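Local coordinates for LP04448p (Drosophila melanogaster, PDB 4QMH), which probably promotes microtubule polymerization as an XMAP215-family protein (Mini spindles), using an array of TOG domains of which this fragment is the fourth, at residues A[23-26]-A[32-35]; A[40-45]-A[81-86]; A[63-66]-A[72-75]; A[121-124]-A[130-133]. All coordinates share one frame; numbering follows the deposited sequence.

Contact 1: residues A[23-26]-A[32-35]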
# COMPACT_ATOMS: atom_id res chain seq x y z
N LEU A 23 8.07 -22.79 5.67
CA LEU A 23 7.90 -22.11 4.39
C LEU A 23 7.41 -23.06 3.30
O LEU A 23 6.60 -22.68 2.46
CB LEU A 23 9.20 -21.43 3.97
CG LEU A 23 9.67 -20.35 4.93
CD1 LEU A 23 11.00 -19.75 4.44
CD2 LEU A 23 8.61 -19.25 5.08
N LYS A 24 7.90 -24.29 3.32
CA LYS A 24 7.45 -25.28 2.36
C LYS A 24 5.96 -25.60 2.54
O LYS A 24 5.22 -25.72 1.57
CB LYS A 24 8.29 -26.55 2.48
CG LYS A 24 7.90 -27.63 1.48
CD LYS A 24 8.86 -28.81 1.58
CE LYS A 24 8.25 -30.07 0.97
NZ LYS A 24 9.13 -31.26 1.18
N GLU A 25 5.53 -25.74 3.80
CA GLU A 25 4.11 -25.99 4.07
C GLU A 25 3.26 -24.82 3.59
O GLU A 25 2.21 -25.01 2.97
CB GLU A 25 3.86 -26.24 5.56
CG GLU A 25 2.44 -26.73 5.82
CD GLU A 25 2.24 -27.22 7.24
OE1 GLU A 25 2.78 -26.59 8.17
OE2 GLU A 25 1.54 -28.23 7.42
N MET A 26 3.72 -23.61 3.88
CA MET A 26 3.01 -22.39 3.47
C MET A 26 2.84 -22.28 1.95
O MET A 26 1.91 -21.62 1.48
CB MET A 26 3.73 -21.14 3.99
CG MET A 26 3.58 -20.92 5.49
SD MET A 26 4.58 -19.55 6.09
CE MET A 26 3.94 -18.21 5.09
N LYS A 32 -5.42 -26.14 1.61
CA LYS A 32 -5.63 -26.52 3.00
C LYS A 32 -4.30 -26.67 3.72
O LYS A 32 -4.19 -26.35 4.90
CB LYS A 32 -6.47 -27.80 3.11
CG LYS A 32 -7.89 -27.59 2.66
CD LYS A 32 -8.73 -28.84 2.83
CE LYS A 32 -10.17 -28.57 2.43
NZ LYS A 32 -10.99 -29.82 2.43
N THR A 33 -3.28 -27.13 3.00
CA THR A 33 -1.95 -27.27 3.59
C THR A 33 -1.28 -25.91 3.79
O THR A 33 -0.66 -25.67 4.82
CB THR A 33 -1.07 -28.19 2.75
OG1 THR A 33 -1.70 -29.48 2.66
CG2 THR A 33 0.31 -28.34 3.38
N ARG A 34 -1.40 -25.03 2.80
CA ARG A 34 -0.94 -23.65 3.00
C ARG A 34 -1.59 -23.03 4.24
O ARG A 34 -0.95 -22.31 5.00
CB ARG A 34 -1.23 -22.78 1.76
CG ARG A 34 -0.74 -23.38 0.46
CD ARG A 34 -0.47 -22.32 -0.60
NE ARG A 34 -1.67 -21.84 -1.28
CZ ARG A 34 -2.36 -22.56 -2.16
NH1 ARG A 34 -2.01 -23.81 -2.43
NH2 ARG A 34 -3.43 -22.03 -2.75
N ASN A 35 -2.86 -23.32 4.44
CA ASN A 35 -3.57 -22.75 5.57
C ASN A 35 -3.01 -23.27 6.89
O ASN A 35 -2.90 -22.53 7.87
CB ASN A 35 -5.06 -23.06 5.49
CG ASN A 35 -5.85 -22.41 6.60
OD1 ASN A 35 -5.86 -21.19 6.72
ND2 ASN A 35 -6.51 -23.22 7.43

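Contact 2: residues A[40-45]-A[81-86]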
# COMPACT_ATOMS: atom_id res chain seq x y z
N LYS A 40 0.18 -22.28 11.89
CA LYS A 40 1.38 -22.40 12.72
C LYS A 40 2.05 -21.04 12.89
O LYS A 40 2.50 -20.70 13.98
CB LYS A 40 2.37 -23.39 12.10
CG LYS A 40 1.91 -24.86 12.13
CD LYS A 40 2.98 -25.75 11.51
CE LYS A 40 2.61 -27.22 11.60
NZ LYS A 40 1.50 -27.59 10.69
N LEU A 41 2.10 -20.27 11.80
CA LEU A 41 2.71 -18.95 11.80
C LEU A 41 2.00 -18.01 12.77
O LEU A 41 2.64 -17.27 13.52
CB LEU A 41 2.68 -18.35 10.39
CG LEU A 41 3.26 -16.93 10.34
CD1 LEU A 41 4.70 -16.91 10.81
CD2 LEU A 41 3.14 -16.37 8.95
N GLN A 42 0.67 -18.05 12.76
CA GLN A 42 -0.12 -17.19 13.63
C GLN A 42 0.20 -17.47 15.09
O GLN A 42 0.32 -16.55 15.89
CB GLN A 42 -1.61 -17.42 13.36
CG GLN A 42 -2.52 -16.36 13.98
CD GLN A 42 -2.74 -16.54 15.47
OE1 GLN A 42 -3.06 -15.58 16.18
NE2 GLN A 42 -2.60 -17.77 15.96
N ALA A 43 0.38 -18.75 15.41
CA ALA A 43 0.68 -19.16 16.78
C ALA A 43 2.08 -18.72 17.21
O ALA A 43 2.30 -18.36 18.37
CB ALA A 43 0.49 -20.67 16.95
N ILE A 44 3.02 -18.77 16.27
CA ILE A 44 4.40 -18.34 16.53
C ILE A 44 4.41 -16.86 16.89
O ILE A 44 5.04 -16.46 17.88
CB ILE A 44 5.32 -18.57 15.31
CG1 ILE A 44 5.65 -20.06 15.14
CG2 ILE A 44 6.62 -17.79 15.48
CD1 ILE A 44 6.21 -20.39 13.77
N ILE A 45 3.71 -16.05 16.10
CA ILE A 45 3.64 -14.62 16.36
C ILE A 45 2.91 -14.32 17.68
O ILE A 45 3.38 -13.53 18.49
CB ILE A 45 2.99 -13.84 15.19
CG1 ILE A 45 3.79 -14.07 13.91
CG2 ILE A 45 2.91 -12.36 15.54
CD1 ILE A 45 3.04 -13.72 12.64
N CYS A 81 -0.60 -10.39 8.41
CA CYS A 81 0.27 -9.23 8.23
C CYS A 81 -0.08 -8.12 9.22
O CYS A 81 0.80 -7.42 9.68
CB CYS A 81 0.23 -8.72 6.79
SG CYS A 81 1.04 -9.81 5.64
N GLU A 82 -1.36 -7.98 9.54
CA GLU A 82 -1.75 -6.97 10.52
C GLU A 82 -1.19 -7.37 11.88
O GLU A 82 -0.64 -6.53 12.60
CB GLU A 82 -3.26 -6.78 10.57
CG GLU A 82 -3.66 -5.44 11.18
CD GLU A 82 -5.15 -5.15 11.08
OE1 GLU A 82 -5.78 -5.59 10.10
OE2 GLU A 82 -5.68 -4.49 11.99
N GLN A 83 -1.31 -8.65 12.21
CA GLN A 83 -0.75 -9.20 13.45
C GLN A 83 0.77 -8.98 13.49
O GLN A 83 1.33 -8.62 14.53
CB GLN A 83 -1.09 -10.69 13.53
CG GLN A 83 -0.49 -11.44 14.70
CD GLN A 83 -0.72 -12.94 14.61
OE1 GLN A 83 -1.17 -13.46 13.58
NE2 GLN A 83 -0.42 -13.65 15.69
N LEU A 84 1.43 -9.17 12.36
CA LEU A 84 2.87 -9.00 12.29
C LEU A 84 3.24 -7.55 12.55
O LEU A 84 4.21 -7.25 13.26
CB LEU A 84 3.39 -9.47 10.92
CG LEU A 84 4.90 -9.65 10.75
CD1 LEU A 84 5.40 -10.91 11.47
CD2 LEU A 84 5.24 -9.71 9.28
N ALA A 85 2.47 -6.62 11.99
CA ALA A 85 2.76 -5.20 12.18
C ALA A 85 2.70 -4.85 13.66
O ALA A 85 3.59 -4.18 14.18
CB ALA A 85 1.77 -4.35 11.40
N THR A 86 1.65 -5.30 14.32
CA THR A 86 1.46 -5.02 15.73
C THR A 86 2.63 -5.58 16.55
O THR A 86 3.15 -4.91 17.44
CB THR A 86 0.12 -5.58 16.23
OG1 THR A 86 -0.95 -4.91 15.55
CG2 THR A 86 -0.02 -5.39 17.74

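Contact 3: residues A[63-66]-A[72-75]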
# COMPACT_ATOMS: atom_id res chain seq x y z
N ALA A 63 4.31 -12.44 0.93
CA ALA A 63 3.93 -11.67 -0.25
C ALA A 63 3.19 -12.56 -1.27
O ALA A 63 2.14 -12.18 -1.81
CB ALA A 63 5.15 -11.02 -0.87
N HIS A 64 3.72 -13.76 -1.50
CA HIS A 64 3.05 -14.71 -2.38
C HIS A 64 1.66 -15.07 -1.86
O HIS A 64 0.71 -15.24 -2.64
CB HIS A 64 3.89 -15.97 -2.55
CG HIS A 64 5.04 -15.82 -3.49
ND1 HIS A 64 6.34 -15.66 -3.06
CD2 HIS A 64 5.10 -15.84 -4.84
CE1 HIS A 64 7.14 -15.57 -4.10
NE2 HIS A 64 6.41 -15.67 -5.20
N ARG A 65 1.52 -15.22 -0.55
CA ARG A 65 0.21 -15.60 0.00
C ARG A 65 -0.81 -14.46 -0.06
O ARG A 65 -2.02 -14.70 -0.14
CB ARG A 65 0.37 -16.15 1.43
CG ARG A 65 1.36 -17.32 1.51
CD ARG A 65 0.81 -18.68 1.05
NE ARG A 65 0.48 -18.75 -0.37
CZ ARG A 65 1.35 -19.00 -1.35
NH1 ARG A 65 2.63 -19.21 -1.08
NH2 ARG A 65 0.93 -19.07 -2.61
N LEU A 66 -0.34 -13.21 -0.04
CA LEU A 66 -1.23 -12.06 -0.17
C LEU A 66 -1.93 -12.08 -1.52
O LEU A 66 -3.04 -11.56 -1.65
CB LEU A 66 -0.44 -10.75 -0.01
CG LEU A 66 -0.04 -10.36 1.41
CD1 LEU A 66 0.90 -9.16 1.41
CD2 LEU A 66 -1.29 -10.04 2.21
N LYS A 72 -9.52 -17.52 0.56
CA LYS A 72 -9.39 -17.73 2.00
C LYS A 72 -7.96 -17.52 2.47
O LYS A 72 -7.72 -16.87 3.49
CB LYS A 72 -9.88 -19.13 2.38
CG LYS A 72 -11.35 -19.38 2.03
CD LYS A 72 -11.73 -20.84 2.25
CE LYS A 72 -13.18 -21.12 1.86
NZ LYS A 72 -13.46 -22.58 1.88
N ILE A 73 -7.00 -18.06 1.73
CA ILE A 73 -5.60 -17.90 2.07
C ILE A 73 -5.18 -16.43 1.99
O ILE A 73 -4.51 -15.91 2.88
CB ILE A 73 -4.68 -18.72 1.14
CG1 ILE A 73 -4.93 -20.22 1.31
CG2 ILE A 73 -3.21 -18.39 1.41
CD1 ILE A 73 -4.59 -20.75 2.70
N ALA A 74 -5.60 -15.75 0.92
CA ALA A 74 -5.26 -14.35 0.75
C ALA A 74 -5.81 -13.49 1.89
O ALA A 74 -5.13 -12.57 2.37
CB ALA A 74 -5.77 -13.84 -0.61
N GLN A 75 -7.03 -13.78 2.31
CA GLN A 75 -7.65 -13.05 3.41
C GLN A 75 -6.97 -13.34 4.74
O GLN A 75 -6.70 -12.43 5.52
CB GLN A 75 -9.14 -13.37 3.47
CG GLN A 75 -9.87 -12.86 2.25
CD GLN A 75 -11.18 -13.57 2.01
OE1 GLN A 75 -11.68 -14.28 2.88
NE2 GLN A 75 -11.74 -13.39 0.81
O HOH W 1 -4.59 -10.60 0.20

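Contact 4: residues A[121-124]-A[130-133]. With SO4 (sulfate ion), chain B.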
# COMPACT_ATOMS: atom_id res chain seq x y z
N CYS A 121 -4.25 -3.01 6.85
CA CYS A 121 -2.84 -3.37 6.81
C CYS A 121 -2.00 -2.18 6.43
O CYS A 121 -0.98 -1.89 7.05
CB CYS A 121 -2.58 -4.47 5.79
SG CYS A 121 -2.75 -6.11 6.43
N ILE A 122 -2.40 -1.50 5.35
CA ILE A 122 -1.64 -0.37 4.88
C ILE A 122 -1.51 0.67 5.99
O ILE A 122 -0.42 1.11 6.30
CB ILE A 122 -2.27 0.27 3.63
CG1 ILE A 122 -2.14 -0.68 2.44
CG2 ILE A 122 -1.57 1.60 3.33
CD1 ILE A 122 -2.97 -0.29 1.20
N ASN A 123 -2.64 1.03 6.59
CA ASN A 123 -2.61 2.08 7.60
C ASN A 123 -1.92 1.65 8.89
O ASN A 123 -1.32 2.47 9.58
CB ASN A 123 -4.02 2.63 7.84
CG ASN A 123 -4.50 3.48 6.68
OD1 ASN A 123 -3.71 4.18 6.04
ND2 ASN A 123 -5.79 3.41 6.39
N SER A 124 -1.99 0.36 9.22
CA SER A 124 -1.24 -0.15 10.36
C SER A 124 0.26 -0.05 10.14
O SER A 124 1.00 0.42 11.01
CB SER A 124 -1.62 -1.59 10.69
OG SER A 124 -0.86 -2.02 11.81
N GLY A 130 5.94 4.16 9.69
CA GLY A 130 6.02 5.39 8.92
C GLY A 130 5.47 5.22 7.51
O GLY A 130 5.57 4.16 6.92
N TYR A 131 4.89 6.29 6.97
CA TYR A 131 4.31 6.22 5.64
C TYR A 131 5.38 6.41 4.57
O TYR A 131 5.13 6.18 3.39
CB TYR A 131 3.22 7.27 5.51
CG TYR A 131 1.92 6.89 6.18
CD1 TYR A 131 1.70 7.14 7.53
CD2 TYR A 131 0.90 6.29 5.45
CE1 TYR A 131 0.49 6.79 8.13
CE2 TYR A 131 -0.29 5.94 6.04
CZ TYR A 131 -0.49 6.19 7.37
OH TYR A 131 -1.69 5.83 7.95
N LYS A 132 6.58 6.79 4.99
CA LYS A 132 7.64 7.15 4.06
C LYS A 132 7.98 6.01 3.11
O LYS A 132 8.20 6.23 1.92
CB LYS A 132 8.89 7.56 4.85
CG LYS A 132 10.07 7.98 4.00
CD LYS A 132 11.13 8.66 4.87
CE LYS A 132 12.42 8.90 4.10
NZ LYS A 132 13.18 7.64 3.86
N GLU A 133 8.02 4.79 3.64
CA GLU A 133 8.39 3.64 2.82
C GLU A 133 7.38 3.28 1.74
O GLU A 133 7.72 2.53 0.82
CB GLU A 133 8.68 2.40 3.68
CG GLU A 133 10.03 2.44 4.37
CD GLU A 133 10.03 3.43 5.52
OE1 GLU A 133 8.93 3.75 6.02
OE2 GLU A 133 11.11 3.87 5.92
S SO4 B . 5.91 9.16 8.60
O1 SO4 B . 6.51 8.82 9.89
O2 SO4 B . 4.56 8.61 8.53
O3 SO4 B . 5.81 10.62 8.47
O4 SO4 B . 6.74 8.62 7.52

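Contact 1: residues A[23-26]-A[32-35]
Met26 O faces the aliphatic part of Arg34, with CB, CG and CD all close by and Met26 O to Arg34 CD the shortest of the three at 3.2 Å. One residue earlier, Glu25 O receives a CA-H...O contact from Arg34 CA at 3.4 Å, with 146° at the hydrogen. The backbones are correspondingly close: the CA atoms of Met26 and Arg34 lie 4.2 Å apart. Beside this, the side chains of Glu25 and Thr33 cross at about a right angle, Glu25 CG meeting Thr33 CG2 at 3.6 Å and Thr33 O at 3.4 Å. Glu25 runs extended from CG anti to its own N (chi1 -171°), which carries the carboxylate past Thr33 to a salt bridge with Lys40. Thr33 OG1 bonds to Asp30 in the turn. Beyond CD, Arg34 bends away, its NE pairing with Asp68 and its NH1 reaching Asp28 O. With an alanine here the CG and CD methylenes over Met26 O and the guanidinium are gone, which is likely to leave Asp68 without one charged mate and Asp28 O without this donor. Such a tight turn between the successive helices 20-26 and 31-48 is characteristic of the HEAT-type alpha-solenoid that builds a TOG domain.

Contact 2: residues A[40-45]-A[81-86]
Gln83 reaches from helix 71-88 across to Gln42 and Ile45 of helix 31-48. Its CB already points toward that helix, and with CG anti to the backbone N (chi1 175°) and the chain extended beyond, the amide is delivered straight to the neighbour. Gln83 CG lies 3.6 Å from Ile45 CG2, and Gln83 CD passes the same methyl at 3.8 Å. Gln83 OE1 comes up against the aliphatic Gln42 CG at 3.2 Å, the two glutamine side chains crossing nearly at right angles. At the tip, Gln83 NE2 donates to Gln42 O over 3.0 Å with 147° at the hydrogen; it sits in the carbonyl plane on a lone pair, although the acceptor is tilted somewhat out of the Gln83 amide plane. The two segments run in almost the same direction, 17° apart with axes 10.4 Å from each other; near-parallel packing of this kind, between helices that are not neighbours in sequence, is in keeping with the alpha-solenoid of a TOG domain. Gln83 NE2 also packs on the Ile45 side chain, 3.5 Å from Ile45 CB. Gln42 bends at chi2, and its OE1 bonds to Ser46 on the same helix. Ile45 CD1 also touches Leu84 CD1 at 3.9 Å, and Leu62 of helix 58-66 packs on Leu84 as well.

Contact 3: residues A[63-66]-A[72-75]
Leu66 O receives a hydrogen bond from a water at 2.6 Å, and the same water donates its other hydrogen to Ala74 O at 3.0 Å, linking the two helices through their carbonyls. Leu66 O also lies 3.7 Å from the methyl carbon Ala74 CB, so water and methyl both approach this oxygen. One residue back, Arg65 O takes a CA-H...O contact from Ala74 CA at 3.4 Å, with an angle of 152° at the hydrogen. The CA atoms of Leu66 and Ala74 are 4.7 Å apart, which brings the two backbones close together. On the flank, Arg65 and Ile73 lie side by side and point the same way, with Arg65 CD 4.0 Å from Ile73 CG2. That methyl stands at the edge of the guanidinium, near its plane. Bends at chi2 and chi3 (-79° and 66°) fold the arginine back, and its NE forms a salt bridge with Asp68 in the intervening turn. Leu38 and Asn35 of helix 31-48 pack on Ile73. In this hairpin of helices 58-66 and 71-88, part of the alpha-solenoid of the TOG domain, one water serves a carbonyl of each segment, so the join depends on close backbone approach rather than on direct side-chain bonds between the segments.

Contact 4: residues A[121-124]-A[130-133]
Tyr131 projects its hydroxyl at Asn123, bringing the chain that leaves helix 112-129 back against that helix in the alpha-solenoid of the TOG domain. The ring and the Asn123 amide are turned 52° against each other, and Asn123 OD1 lies in the ring plane at the hydroxyl edge. Tyr131 OH stands 3.2 Å from Asn123 OD1 and is hydrogen-bonded to Glu127. Asn123 OD1 has a firmer partner in Trp158 NE1 of helix 149-162, whose side chain also touches the tyrosine. Put a phenylalanine here and the hydroxyl is lost, which would probably leave Glu127 without this partner and Asn123 OD1 without the nearby hydroxyl. Another part of the ring edge faces a sulfate ion, probably from the crystallisation liquor, Tyr131 CD1 lying 3.4 Å from its O2. The same O2 accepts a nearly straight bond from Tyr131 N, 2.8 Å long with 171° at the hydrogen. Gly130 makes the turn out of the helix with positive phi (101°), where a CB would be jammed against the carbonyl O of the residue before. Lys132 N adds a weak bond to sulfate O4 at 3.1 Å.

How the contacts relate
Contacts 1, 2 and 3 form one connected group toward the N-terminal end of the solenoid. Contact 1 shares helix 31-48 with contact 2, their centres about 15 Å apart, and contact 2 shares helix 71-88 with contact 3. Contact 3 closes a turn nested within the chain that contact 2 spans, whereas contact 4 follows all three. Contacts 1 and 3, with centres about 11 Å apart, meet where Arg34 packs on Arg65. Contact 4 lies near the middle of the chain, about 17 Å from contact 2 between centres; Ala85 touches Ser124 and Cys81 touches Cys121. Three contacts between neighbouring elements of the chain and one between distant helices thus tie together the N-terminal part of the all-helical TOG domain.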